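Local structure of histidyl-trna synthetase (Thermus thermophilus, 1H4V) at residues G82-V87 with D289-L294; P101-M106 with V127-L132; G133-I138 with R234-E239; A141-L146 with P301-A306; K160-S165 with E252-L257. The protein catalyses the ATP-dependent attachment of L-histidine to tRNA(His), releasing AMP and diphosphate, and works as a homodimer. One frame throughout, in Å; residues are numbered along the deposited sequence.

Overall arrangement
All five contacts lie in the catalytic part of the synthetase. The mixed sheet at its heart runs from strand 37-38 through 102-111, 123-132, 302-308, 281-287, 267-272 and 160-165 to 251-253. Contact 2 joins two neighbouring strands near one side of this sheet and contact 5 two strands at the other, their centres about 22 Å apart. Contact 4 packs helix 137-153 on strand 302-308, its centre about 8 Å from that of contact 2, and contact 3 uses the start of the same helix. Contact 1 closes the longest loop around contacts 2, 3 and 5, and its segments alternate with those of contact 4. The catalytic core is thus assembled from sequence before and after a long, mainly helical intervening part.

Contact 1: residues G82-V87 with D289-L294; sequences GTAAMV and DGLSEL
Leu291 overlaps one side of helix 83-92, resting its CD2 methyl between two side chains a single turn apart: Thr83 CG2 lies 3.7 Å from Leu291 CD2, and Val87 CG2 is likewise 3.7 Å from Leu291 CD2. This is a small helix-to-helix contact in the class II synthetase catalytic core. The short helix 291-294 follows sheet strand 281-287, whereas helix 83-92 precedes strand 102-111, and the leucine joins the two across about two hundred residues. Its CG stands anti to the backbone N (chi1 176°), which carries the branch out toward the other helix. Between the two flanking methyls the floor is backbone, with Ala84 CA at 4.0 Å from Leu291 CD2. The leucine crosses the side chains of Thr83 and Val87 at a slant rather than lying along them. No hydrogen bond spans the pair, so apolar packing carries the contact.

Around it, Thr83 and Met86 also touch Asn128 and Glu130 of strand 123-132, placing helix 83-92 between that strand and the short helix. Gly290 sits at the N-cap of helix 291-294. Ser292 turns its hydroxyl to Pro298 O, to which it is hydrogen-bonded, and offers carbon to the contact. Val87 uses its second branch there: CG1, anti to the backbone N, approaches Ser292 CA at 3.9 Å and Ser292 CB at 4.1 Å.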
# COMPACT_ATOMS: atom_id res chain seq x y z
N GLY A 82 6.88 -4.77 -12.31
CA GLY A 82 6.38 -3.41 -12.34
C GLY A 82 6.56 -2.65 -13.64
O GLY A 82 5.68 -1.87 -14.02
N THR A 83 7.67 -2.89 -14.33
CA THR A 83 8.00 -2.17 -15.57
C THR A 83 6.93 -2.14 -16.65
O THR A 83 6.55 -1.06 -17.09
CB THR A 83 9.31 -2.69 -16.20
OG1 THR A 83 10.35 -2.71 -15.20
CG2 THR A 83 9.76 -1.76 -17.34
N ALA A 84 6.45 -3.31 -17.09
CA ALA A 84 5.43 -3.36 -18.13
C ALA A 84 4.17 -2.59 -17.72
O ALA A 84 3.55 -1.91 -18.55
CB ALA A 84 5.07 -4.80 -18.46
N ALA A 85 3.79 -2.69 -16.45
CA ALA A 85 2.60 -1.99 -15.95
C ALA A 85 2.80 -0.48 -16.00
O ALA A 85 1.88 0.26 -16.33
CB ALA A 85 2.31 -2.42 -14.52
N MET A 86 4.00 -0.03 -15.68
CA MET A 86 4.30 1.40 -15.70
C MET A 86 4.34 1.93 -17.12
O MET A 86 3.82 3.01 -17.38
CB MET A 86 5.62 1.67 -14.95
CG MET A 86 5.46 1.36 -13.47
SD MET A 86 6.96 1.19 -12.52
CE MET A 86 7.28 2.94 -12.14
N VAL A 87 4.94 1.16 -18.02
CA VAL A 87 5.00 1.55 -19.44
C VAL A 87 3.56 1.60 -19.97
O VAL A 87 3.21 2.50 -20.73
CB VAL A 87 5.79 0.54 -20.29
CG1 VAL A 87 5.61 0.86 -21.77
CG2 VAL A 87 7.26 0.58 -19.92
N ASP A 289 14.48 -0.30 -24.31
CA ASP A 289 13.83 0.45 -25.38
C ASP A 289 12.71 -0.17 -26.24
O ASP A 289 11.90 0.57 -26.79
CB ASP A 289 14.91 1.05 -26.27
CG ASP A 289 15.86 1.97 -25.50
OD1 ASP A 289 16.88 2.40 -26.07
OD2 ASP A 289 15.58 2.26 -24.31
N GLY A 290 12.64 -1.49 -26.35
CA GLY A 290 11.59 -2.07 -27.19
C GLY A 290 10.32 -2.59 -26.53
O GLY A 290 9.46 -3.18 -27.20
N LEU A 291 10.16 -2.37 -25.23
CA LEU A 291 8.99 -2.85 -24.51
C LEU A 291 7.69 -2.14 -24.88
O LEU A 291 6.63 -2.77 -24.95
CB LEU A 291 9.23 -2.75 -22.99
CG LEU A 291 8.07 -3.13 -22.07
CD1 LEU A 291 7.71 -4.59 -22.24
CD2 LEU A 291 8.47 -2.86 -20.64
N SER A 292 7.77 -0.84 -25.11
CA SER A 292 6.58 -0.06 -25.47
C SER A 292 5.92 -0.58 -26.75
O SER A 292 4.71 -0.80 -26.79
CB SER A 292 6.95 1.41 -25.63
OG SER A 292 5.80 2.17 -25.97
N GLU A 293 6.72 -0.75 -27.80
CA GLU A 293 6.19 -1.24 -29.07
C GLU A 293 5.59 -2.63 -28.89
O GLU A 293 4.61 -2.99 -29.54
CB GLU A 293 7.31 -1.26 -30.12
CG GLU A 293 7.59 0.13 -30.71
CD GLU A 293 9.01 0.28 -31.24
OE1 GLU A 293 9.95 0.41 -30.41
OE2 GLU A 293 9.19 0.29 -32.48
N LEU A 294 6.19 -3.39 -27.98
CA LEU A 294 5.74 -4.74 -27.68
C LEU A 294 4.30 -4.70 -27.14
O LEU A 294 3.53 -5.63 -27.34
CB LEU A 294 6.69 -5.35 -26.65
CG LEU A 294 6.56 -6.79 -26.14
CD1 LEU A 294 5.31 -6.92 -25.31
CD2 LEU A 294 6.56 -7.75 -27.32

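Contact 2: residues P101-M106 with V127-L132; sequences PVRLWM and VNYEAL
Arg103 and Tyr129 lie side by side and point the same way, guanidinium and phenol planes 33° apart. The arginine chain runs extended from CG to NE, and its CD comes within 3.1 Å of Tyr129 OH, which sits at the guanidinium edge near its plane. Pro101 CG lies over one guanidinium face, 3.8 Å above the plane and toward the rim. Arg103 NE forms a salt bridge with Glu142 of helix 137-153, while NH2 makes a weak hydrogen bond to Tyr359 of the second subunit. On this same face Trp105 is paired with Tyr129 and Arg103 with Ala131, both non-hydrogen-bonded pairs, and Trp105 CE3 meets Val127 CG1 at 4.3 Å.

The other face carries Leu104 and Leu132, which cross at about a right angle with their CD1 methyls 4.1 Å apart, together with Val102, Met106, Asn128 and Glu130. Six backbone bonds zip the strands together, among them Val102 N to Leu132 O at 2.8 Å and Leu132 N to Val102 O at 2.9 Å. Helix 83-92 packs on the leucine face. This antiparallel hairpin of strands 102-111 and 123-132 is motif 2 of the class II aminoacyl-tRNA synthetases.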
# COMPACT_ATOMS: atom_id res chain seq x y z
N PRO A 101 12.51 13.40 -19.96
CA PRO A 101 11.86 12.13 -19.65
C PRO A 101 10.85 12.18 -18.49
O PRO A 101 10.87 13.10 -17.67
CB PRO A 101 13.03 11.22 -19.31
CG PRO A 101 13.95 12.16 -18.60
CD PRO A 101 13.91 13.39 -19.49
N VAL A 102 9.98 11.19 -18.44
CA VAL A 102 9.01 11.12 -17.37
C VAL A 102 9.57 10.11 -16.38
O VAL A 102 9.85 8.97 -16.74
CB VAL A 102 7.64 10.64 -17.87
CG1 VAL A 102 6.67 10.56 -16.71
CG2 VAL A 102 7.14 11.58 -18.95
N ARG A 103 9.78 10.55 -15.14
CA ARG A 103 10.32 9.68 -14.12
C ARG A 103 9.19 9.19 -13.23
O ARG A 103 8.41 9.98 -12.70
CB ARG A 103 11.39 10.42 -13.30
CG ARG A 103 12.66 10.77 -14.09
CD ARG A 103 13.71 11.38 -13.16
NE ARG A 103 14.94 11.78 -13.84
CZ ARG A 103 15.06 12.83 -14.64
NH1 ARG A 103 14.01 13.61 -14.89
NH2 ARG A 103 16.23 13.12 -15.18
N LEU A 104 9.10 7.88 -13.06
CA LEU A 104 8.03 7.31 -12.24
C LEU A 104 8.58 6.31 -11.24
O LEU A 104 9.62 5.69 -11.47
CB LEU A 104 6.99 6.60 -13.11
CG LEU A 104 6.38 7.33 -14.31
CD1 LEU A 104 5.71 6.31 -15.21
CD2 LEU A 104 5.40 8.38 -13.86
N TRP A 105 7.89 6.15 -10.13
CA TRP A 105 8.31 5.16 -9.16
C TRP A 105 7.05 4.57 -8.56
O TRP A 105 5.97 5.17 -8.61
CB TRP A 105 9.21 5.76 -8.06
CG TRP A 105 8.50 6.50 -6.98
CD1 TRP A 105 8.12 7.81 -6.99
CD2 TRP A 105 8.08 5.96 -5.73
NE1 TRP A 105 7.50 8.13 -5.81
CE2 TRP A 105 7.45 7.01 -5.01
CE3 TRP A 105 8.17 4.69 -5.13
CZ2 TRP A 105 6.92 6.84 -3.73
CZ3 TRP A 105 7.63 4.52 -3.85
CH2 TRP A 105 7.02 5.59 -3.16
N MET A 106 7.20 3.38 -8.00
CA MET A 106 6.08 2.67 -7.43
C MET A 106 6.58 1.61 -6.45
O MET A 106 7.68 1.08 -6.57
CB MET A 106 5.29 2.01 -8.57
CG MET A 106 4.18 1.05 -8.19
SD MET A 106 3.24 0.58 -9.69
CE MET A 106 4.11 -0.91 -10.25
N VAL A 127 10.15 -2.08 -5.02
CA VAL A 127 10.08 -0.68 -5.36
C VAL A 127 10.58 -0.57 -6.78
O VAL A 127 11.60 -1.15 -7.13
CB VAL A 127 10.99 0.16 -4.44
CG1 VAL A 127 11.13 1.58 -5.00
CG2 VAL A 127 10.40 0.19 -3.02
N ASN A 128 9.84 0.15 -7.62
CA ASN A 128 10.25 0.31 -9.01
C ASN A 128 10.48 1.77 -9.33
O ASN A 128 9.77 2.64 -8.84
CB ASN A 128 9.18 -0.22 -9.98
CG ASN A 128 9.22 -1.73 -10.14
OD1 ASN A 128 8.68 -2.47 -9.31
ND2 ASN A 128 9.87 -2.19 -11.20
N TYR A 129 11.48 2.01 -10.16
CA TYR A 129 11.81 3.35 -10.62
C TYR A 129 11.96 3.24 -12.14
O TYR A 129 12.65 2.36 -12.63
CB TYR A 129 13.13 3.84 -10.04
CG TYR A 129 13.62 5.09 -10.73
CD1 TYR A 129 13.01 6.33 -10.50
CD2 TYR A 129 14.66 5.03 -11.65
CE1 TYR A 129 13.43 7.48 -11.17
CE2 TYR A 129 15.09 6.17 -12.32
CZ TYR A 129 14.47 7.39 -12.08
OH TYR A 129 14.90 8.51 -12.74
N GLU A 130 11.33 4.15 -12.86
CA GLU A 130 11.39 4.14 -14.31
C GLU A 130 11.50 5.56 -14.90
O GLU A 130 10.76 6.47 -14.52
CB GLU A 130 10.12 3.46 -14.84
CG GLU A 130 10.32 2.15 -15.61
CD GLU A 130 11.13 1.09 -14.87
OE1 GLU A 130 12.16 0.66 -15.42
OE2 GLU A 130 10.74 0.67 -13.76
N ALA A 131 12.45 5.73 -15.81
CA ALA A 131 12.67 7.00 -16.50
C ALA A 131 12.39 6.69 -17.97
O ALA A 131 13.19 6.03 -18.63
CB ALA A 131 14.12 7.45 -16.33
N LEU A 132 11.25 7.15 -18.47
CA LEU A 132 10.84 6.88 -19.84
C LEU A 132 10.86 8.08 -20.77
O LEU A 132 10.52 9.19 -20.36
CB LEU A 132 9.42 6.31 -19.84
CG LEU A 132 9.17 5.22 -18.81
CD1 LEU A 132 7.68 5.04 -18.58
CD2 LEU A 132 9.81 3.95 -19.29

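Contact 3: residues G133-I138 with R234-E239; sequences GSENPI and RAHLKE
In His236, chi1 of -169° sets CG anti to the backbone N and chi2 of -83° turns the ring, whose NE2 faces Glu135 O. The contact joins the N-terminus of helix 137-153, where Asn136 is the N-cap, to helix 231-246 in the class II catalytic domain; the latter sends His236 across to the residues just before the cap. NE2 donates to Glu135 O at 3.0 Å, and the acceptor lies only 4° out of the ring plane and is met nearly along the C=O axis. Pro137 covers one imidazole face in a CH-pi contact, its CB 3.9 Å from the ring centroid but displaced toward the rim. The same CB touches Glu239 CB at 3.7 Å, so the proline fits between two residues almost a turn apart.

An alanine in place of His236 would probably leave Glu135 O without its side-chain donor and Pro137 CB without the ring face it rests on. Glu135 also swings OE1 to 3.7 Å from His236 NE2, though its salt bridge is to Arg266. Leu361 of the second subunit packs on Ser134 and Asn136. Upstream of the helix, Ser134 OG accepts from Asn136 N in an ST turn; at the cap itself, Asn136 OD1 accepts from Ile138 N at 2.9 Å on an in-plane lone pair.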
# COMPACT_ATOMS: atom_id res chain seq x y z
N GLY A 133 11.24 7.84 -22.02
CA GLY A 133 11.26 8.90 -23.01
C GLY A 133 12.60 9.38 -23.52
O GLY A 133 12.65 10.19 -24.44
N SER A 134 13.70 8.89 -22.97
CA SER A 134 15.00 9.35 -23.42
C SER A 134 16.07 8.27 -23.49
O SER A 134 16.08 7.34 -22.70
CB SER A 134 15.48 10.50 -22.53
OG SER A 134 16.76 10.94 -22.93
N GLU A 135 16.98 8.43 -24.44
CA GLU A 135 18.08 7.50 -24.64
C GLU A 135 19.36 8.04 -23.99
O GLU A 135 20.38 7.35 -23.94
CB GLU A 135 18.32 7.29 -26.14
CG GLU A 135 19.48 6.37 -26.45
CD GLU A 135 19.17 4.92 -26.14
OE1 GLU A 135 20.11 4.16 -25.82
OE2 GLU A 135 17.98 4.53 -26.22
N ASN A 136 19.30 9.27 -23.50
CA ASN A 136 20.45 9.92 -22.87
C ASN A 136 21.12 9.07 -21.78
O ASN A 136 20.47 8.66 -20.83
CB ASN A 136 20.02 11.27 -22.28
CG ASN A 136 21.20 12.18 -22.04
OD1 ASN A 136 22.13 11.83 -21.32
ND2 ASN A 136 21.17 13.36 -22.65
N PRO A 137 22.43 8.81 -21.92
CA PRO A 137 23.19 8.00 -20.95
C PRO A 137 23.22 8.56 -19.53
O PRO A 137 23.55 7.85 -18.58
CB PRO A 137 24.58 7.92 -21.59
CG PRO A 137 24.65 9.14 -22.43
CD PRO A 137 23.29 9.23 -23.04
N ILE A 138 22.88 9.84 -19.40
CA ILE A 138 22.82 10.44 -18.08
C ILE A 138 21.74 9.71 -17.27
O ILE A 138 21.90 9.48 -16.08
CB ILE A 138 22.51 11.96 -18.17
CG1 ILE A 138 23.79 12.73 -18.53
CG2 ILE A 138 21.93 12.47 -16.85
CD1 ILE A 138 23.57 14.20 -18.86
N ARG A 234 29.03 0.71 -27.41
CA ARG A 234 30.26 0.83 -26.64
C ARG A 234 30.46 2.27 -26.16
O ARG A 234 30.98 2.50 -25.07
CB ARG A 234 31.45 0.37 -27.49
N ALA A 235 30.02 3.22 -26.97
CA ALA A 235 30.15 4.63 -26.64
C ALA A 235 29.17 5.01 -25.55
O ALA A 235 29.48 5.85 -24.69
CB ALA A 235 29.90 5.48 -27.89
N HIS A 236 27.98 4.41 -25.59
CA HIS A 236 26.94 4.69 -24.61
C HIS A 236 27.38 4.16 -23.24
O HIS A 236 27.23 4.83 -22.22
CB HIS A 236 25.63 4.03 -25.04
CG HIS A 236 24.44 4.46 -24.25
ND1 HIS A 236 24.11 3.91 -23.03
CD2 HIS A 236 23.50 5.41 -24.50
CE1 HIS A 236 23.02 4.50 -22.56
NE2 HIS A 236 22.63 5.41 -23.43
N LEU A 237 27.94 2.96 -23.23
CA LEU A 237 28.41 2.36 -21.99
C LEU A 237 29.57 3.17 -21.42
O LEU A 237 29.68 3.32 -20.20
CB LEU A 237 28.85 0.91 -22.23
CG LEU A 237 29.46 0.16 -21.04
CD1 LEU A 237 28.50 0.18 -19.85
CD2 LEU A 237 29.78 -1.27 -21.47
N LYS A 238 30.42 3.70 -22.29
CA LYS A 238 31.55 4.49 -21.81
C LYS A 238 31.03 5.76 -21.15
O LYS A 238 31.55 6.19 -20.13
CB LYS A 238 32.50 4.84 -22.95
N GLU A 239 29.98 6.35 -21.71
CA GLU A 239 29.38 7.56 -21.14
C GLU A 239 28.84 7.23 -19.73
O GLU A 239 29.10 7.97 -18.77
CB GLU A 239 28.23 8.05 -22.02
CG GLU A 239 28.66 8.63 -23.36
CD GLU A 239 29.26 10.02 -23.22
OE1 GLU A 239 28.52 10.96 -22.85
OE2 GLU A 239 30.47 10.18 -23.49

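Contact 4: residues A141-L146 with P301-A306; sequences AEAVVL and PGVGFA
Leu146 N donates to Glu142 O at 2.7 Å, the shorter of the two helix bonds between residues 141 and 146 and one of the bonds of the helix turn against which Phe305 packs. The next carbonyl along, Ala143 O, has two ring carbons close by: Phe305 CD1 at 3.3 Å and Phe305 CE1 at 3.4 Å, approaching obliquely to the ring. Phe305 CG lies between the backbone N and the carbonyl carbon (chi1 67°), and the ring rises from the strand toward the helix. Leu146 meets its edge, with CB 3.9 Å from Phe305 CE1.

Ala143, with only a methyl, probably lets helix and strand come close. Its CB touches Val303 CG2 at 4.2 Å and Gly304 CA at 4.3 Å, and the two short axes run nearly parallel, 11° apart and 7.8 Å at closest. Gly304 has no side chain and offers its backbone to the alanine methyl.

An alanine in place of Phe305 would probably leave Leu146 CB and Ala143 O without the ring beside them and the Tyr129 ring without the ring it meets, opening a gap between helix and sheet. That Tyr129 ring, on the adjacent strand, meets Phe305 with the planes at about 30°, and Phe269 of strand 267-272 also touches Phe305. Glu142 of the same helix turn forms salt bridges with Arg103 and with Arg352 of the second subunit. Strand 302-308, with helix 309-318 directly after it, corresponds to motif 3 of the class II synthetases, here backed by helix 137-153.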
# COMPACT_ATOMS: atom_id res chain seq x y z
N ALA A 141 23.05 6.37 -15.74
CA ALA A 141 23.90 6.59 -14.58
C ALA A 141 23.03 7.01 -13.39
O ALA A 141 23.30 6.63 -12.25
CB ALA A 141 24.94 7.67 -14.89
N GLU A 142 21.98 7.78 -13.66
CA GLU A 142 21.09 8.24 -12.60
C GLU A 142 20.33 7.07 -11.99
O GLU A 142 20.18 6.99 -10.77
CB GLU A 142 20.11 9.28 -13.14
CG GLU A 142 19.14 9.83 -12.12
CD GLU A 142 18.39 11.05 -12.63
OE1 GLU A 142 18.56 12.15 -12.05
OE2 GLU A 142 17.63 10.92 -13.62
N ALA A 143 19.85 6.15 -12.83
CA ALA A 143 19.12 4.98 -12.36
C ALA A 143 20.01 4.19 -11.41
O ALA A 143 19.57 3.77 -10.33
CB ALA A 143 18.71 4.10 -13.55
N VAL A 144 21.27 3.99 -11.81
CA VAL A 144 22.24 3.27 -11.00
C VAL A 144 22.50 3.98 -9.67
O VAL A 144 22.39 3.37 -8.60
CB VAL A 144 23.60 3.10 -11.76
CG1 VAL A 144 24.64 2.52 -10.83
CG2 VAL A 144 23.42 2.18 -12.98
N VAL A 145 22.83 5.26 -9.73
CA VAL A 145 23.09 6.02 -8.51
C VAL A 145 21.87 6.08 -7.60
O VAL A 145 22.00 5.97 -6.39
CB VAL A 145 23.53 7.46 -8.83
CG1 VAL A 145 23.84 8.20 -7.54
CG2 VAL A 145 24.76 7.43 -9.72
N LEU A 146 20.68 6.25 -8.19
CA LEU A 146 19.45 6.31 -7.39
C LEU A 146 19.23 5.01 -6.61
O LEU A 146 18.83 5.06 -5.44
CB LEU A 146 18.24 6.58 -8.28
CG LEU A 146 17.98 8.03 -8.72
CD1 LEU A 146 16.71 8.08 -9.53
CD2 LEU A 146 17.85 8.93 -7.50
N PRO A 301 11.99 4.98 -25.27
CA PRO A 301 13.23 4.57 -24.60
C PRO A 301 12.98 4.51 -23.10
O PRO A 301 12.25 5.34 -22.56
CB PRO A 301 14.21 5.68 -24.96
CG PRO A 301 13.65 6.25 -26.24
CD PRO A 301 12.18 6.26 -25.98
N GLY A 302 13.60 3.55 -22.43
CA GLY A 302 13.39 3.45 -21.00
C GLY A 302 14.56 2.87 -20.26
O GLY A 302 15.35 2.13 -20.81
N VAL A 303 14.67 3.22 -18.98
CA VAL A 303 15.74 2.71 -18.15
C VAL A 303 15.23 2.86 -16.73
O VAL A 303 14.53 3.82 -16.41
CB VAL A 303 17.06 3.51 -18.35
CG1 VAL A 303 16.87 4.95 -17.94
CG2 VAL A 303 18.18 2.87 -17.55
N GLY A 304 15.55 1.89 -15.88
CA GLY A 304 15.09 1.94 -14.51
C GLY A 304 15.59 0.76 -13.71
O GLY A 304 16.51 0.07 -14.14
N PHE A 305 14.97 0.52 -12.56
CA PHE A 305 15.36 -0.59 -11.70
C PHE A 305 14.24 -1.00 -10.76
O PHE A 305 13.21 -0.34 -10.66
CB PHE A 305 16.59 -0.21 -10.86
CG PHE A 305 16.32 0.87 -9.84
CD1 PHE A 305 16.72 2.19 -10.07
CD2 PHE A 305 15.69 0.57 -8.64
CE1 PHE A 305 16.49 3.18 -9.11
CE2 PHE A 305 15.45 1.55 -7.68
CZ PHE A 305 15.86 2.86 -7.91
N ALA A 306 14.47 -2.10 -10.06
CA ALA A 306 13.54 -2.61 -9.07
C ALA A 306 14.37 -3.31 -8.02
O ALA A 306 15.45 -3.81 -8.32
CB ALA A 306 12.56 -3.61 -9.71

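Contact 5: residues K160-S165 with E252-L257; sequences KVKLSS and ELEPAL
A parallel strand pair forms one side of the mixed catalytic sheet, strand 251-253 being its outermost strand within this chain, next to 160-165. The two are joined by a long crossover whose last helix, 231-246, packs on the Leu163 face through Leu237 and Leu244. Three backbone bonds fasten the pair: Glu252 N to Val161 O at 2.9 Å, Leu163 N to Glu252 O at 2.9 Å, and Glu254 N to Leu163 O at 2.7 Å. Leu163 thus binds through both its N and its O, reaching residues before and after Leu253, its partner in the register.

On the opposite face Lys162 and Glu254 lie side by side and point the same way, with Lys162 CB 3.6 Å from Glu254 CG; the still closer approach further out along the lysine is doubtful. Lys162 NZ is 4.3 Å from Glu254 OE1, beyond a salt bridge, although the opposite charges would probably still attract. The carboxylate has a bonded partner in its own segment: Glu254 OE2 accepts from Ala256 N, bracing the type I turn of Glu254 to Leu257, which Leu257 N closes onto Glu254 O.

That turn brings Leu257 back over the strand. The leucine side chain also touches Glu270 of the neighbouring strand 267-272. Across the contact, Leu257 CB lies 3.8 Å from Ser164 CB, and Leu257 CD1 is 3.7 Å from Lys162 O.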
# COMPACT_ATOMS: atom_id res chain seq x y z
N LYS A 160 27.88 -3.80 -3.52
CA LYS A 160 28.65 -4.01 -4.74
C LYS A 160 27.83 -3.69 -5.99
O LYS A 160 26.81 -4.33 -6.26
CB LYS A 160 29.15 -5.46 -4.83
CG LYS A 160 29.88 -5.99 -3.59
CD LYS A 160 31.23 -5.30 -3.36
CE LYS A 160 31.90 -5.84 -2.09
NZ LYS A 160 33.18 -5.13 -1.75
N VAL A 161 28.27 -2.69 -6.76
CA VAL A 161 27.58 -2.31 -7.98
C VAL A 161 28.21 -2.98 -9.19
O VAL A 161 29.40 -2.82 -9.46
CB VAL A 161 27.64 -0.78 -8.18
CG1 VAL A 161 26.97 -0.40 -9.49
CG2 VAL A 161 26.96 -0.09 -7.02
N LYS A 162 27.41 -3.74 -9.93
CA LYS A 162 27.91 -4.41 -11.12
C LYS A 162 27.22 -3.85 -12.36
O LYS A 162 26.00 -3.78 -12.44
CB LYS A 162 27.71 -5.92 -10.98
CG LYS A 162 28.50 -6.44 -9.79
CD LYS A 162 28.61 -7.95 -9.73
CE LYS A 162 29.42 -8.36 -8.51
NZ LYS A 162 30.74 -7.65 -8.45
N LEU A 163 28.04 -3.43 -13.31
CA LEU A 163 27.57 -2.81 -14.54
C LEU A 163 27.93 -3.64 -15.77
O LEU A 163 28.87 -4.42 -15.76
CB LEU A 163 28.17 -1.41 -14.64
CG LEU A 163 27.85 -0.54 -15.86
CD1 LEU A 163 26.36 -0.26 -15.93
CD2 LEU A 163 28.63 0.77 -15.77
N SER A 164 27.16 -3.45 -16.84
CA SER A 164 27.40 -4.17 -18.07
C SER A 164 26.48 -3.63 -19.15
O SER A 164 25.75 -2.66 -18.94
CB SER A 164 27.13 -5.67 -17.88
OG SER A 164 27.32 -6.38 -19.09
N SER A 165 26.52 -4.27 -20.32
CA SER A 165 25.70 -3.86 -21.45
C SER A 165 25.27 -5.07 -22.26
O SER A 165 25.98 -6.07 -22.31
CB SER A 165 26.48 -2.91 -22.35
OG SER A 165 25.76 -2.65 -23.55
N GLU A 252 31.89 -2.31 -10.92
CA GLU A 252 32.74 -3.32 -11.53
C GLU A 252 32.03 -3.81 -12.79
O GLU A 252 30.84 -4.12 -12.77
CB GLU A 252 32.92 -4.48 -10.55
CG GLU A 252 33.99 -5.49 -10.93
CD GLU A 252 35.27 -5.33 -10.13
OE1 GLU A 252 35.85 -4.22 -10.15
OE2 GLU A 252 35.68 -6.32 -9.48
N LEU A 253 32.76 -3.87 -13.90
CA LEU A 253 32.17 -4.36 -15.14
C LEU A 253 31.94 -5.86 -14.94
O LEU A 253 32.83 -6.58 -14.49
CB LEU A 253 33.13 -4.11 -16.31
CG LEU A 253 32.56 -3.32 -17.50
CD1 LEU A 253 31.95 -2.02 -17.01
CD2 LEU A 253 33.66 -3.06 -18.51
N GLU A 254 30.72 -6.32 -15.25
CA GLU A 254 30.35 -7.72 -15.08
C GLU A 254 29.90 -8.40 -16.36
O GLU A 254 28.74 -8.28 -16.74
CB GLU A 254 29.23 -7.87 -14.06
CG GLU A 254 29.64 -8.42 -12.71
CD GLU A 254 30.11 -9.87 -12.76
OE1 GLU A 254 30.50 -10.40 -11.69
OE2 GLU A 254 30.10 -10.48 -13.86
N PRO A 255 30.80 -9.13 -17.04
CA PRO A 255 30.41 -9.81 -18.28
C PRO A 255 29.36 -10.90 -18.07
O PRO A 255 28.72 -11.34 -19.02
CB PRO A 255 31.75 -10.36 -18.80
CG PRO A 255 32.54 -10.58 -17.54
CD PRO A 255 32.22 -9.34 -16.73
N ALA A 256 29.17 -11.32 -16.82
CA ALA A 256 28.19 -12.36 -16.50
C ALA A 256 26.76 -11.83 -16.41
O ALA A 256 25.80 -12.61 -16.34
CB ALA A 256 28.56 -13.06 -15.20
N LEU A 257 26.61 -10.51 -16.40
CA LEU A 257 25.29 -9.90 -16.32
C LEU A 257 24.65 -9.97 -17.70
O LEU A 257 25.16 -9.39 -18.65
CB LEU A 257 25.40 -8.43 -15.91
CG LEU A 257 24.60 -7.97 -14.71
CD1 LEU A 257 24.74 -6.46 -14.58
CD2 LEU A 257 23.13 -8.37 -14.86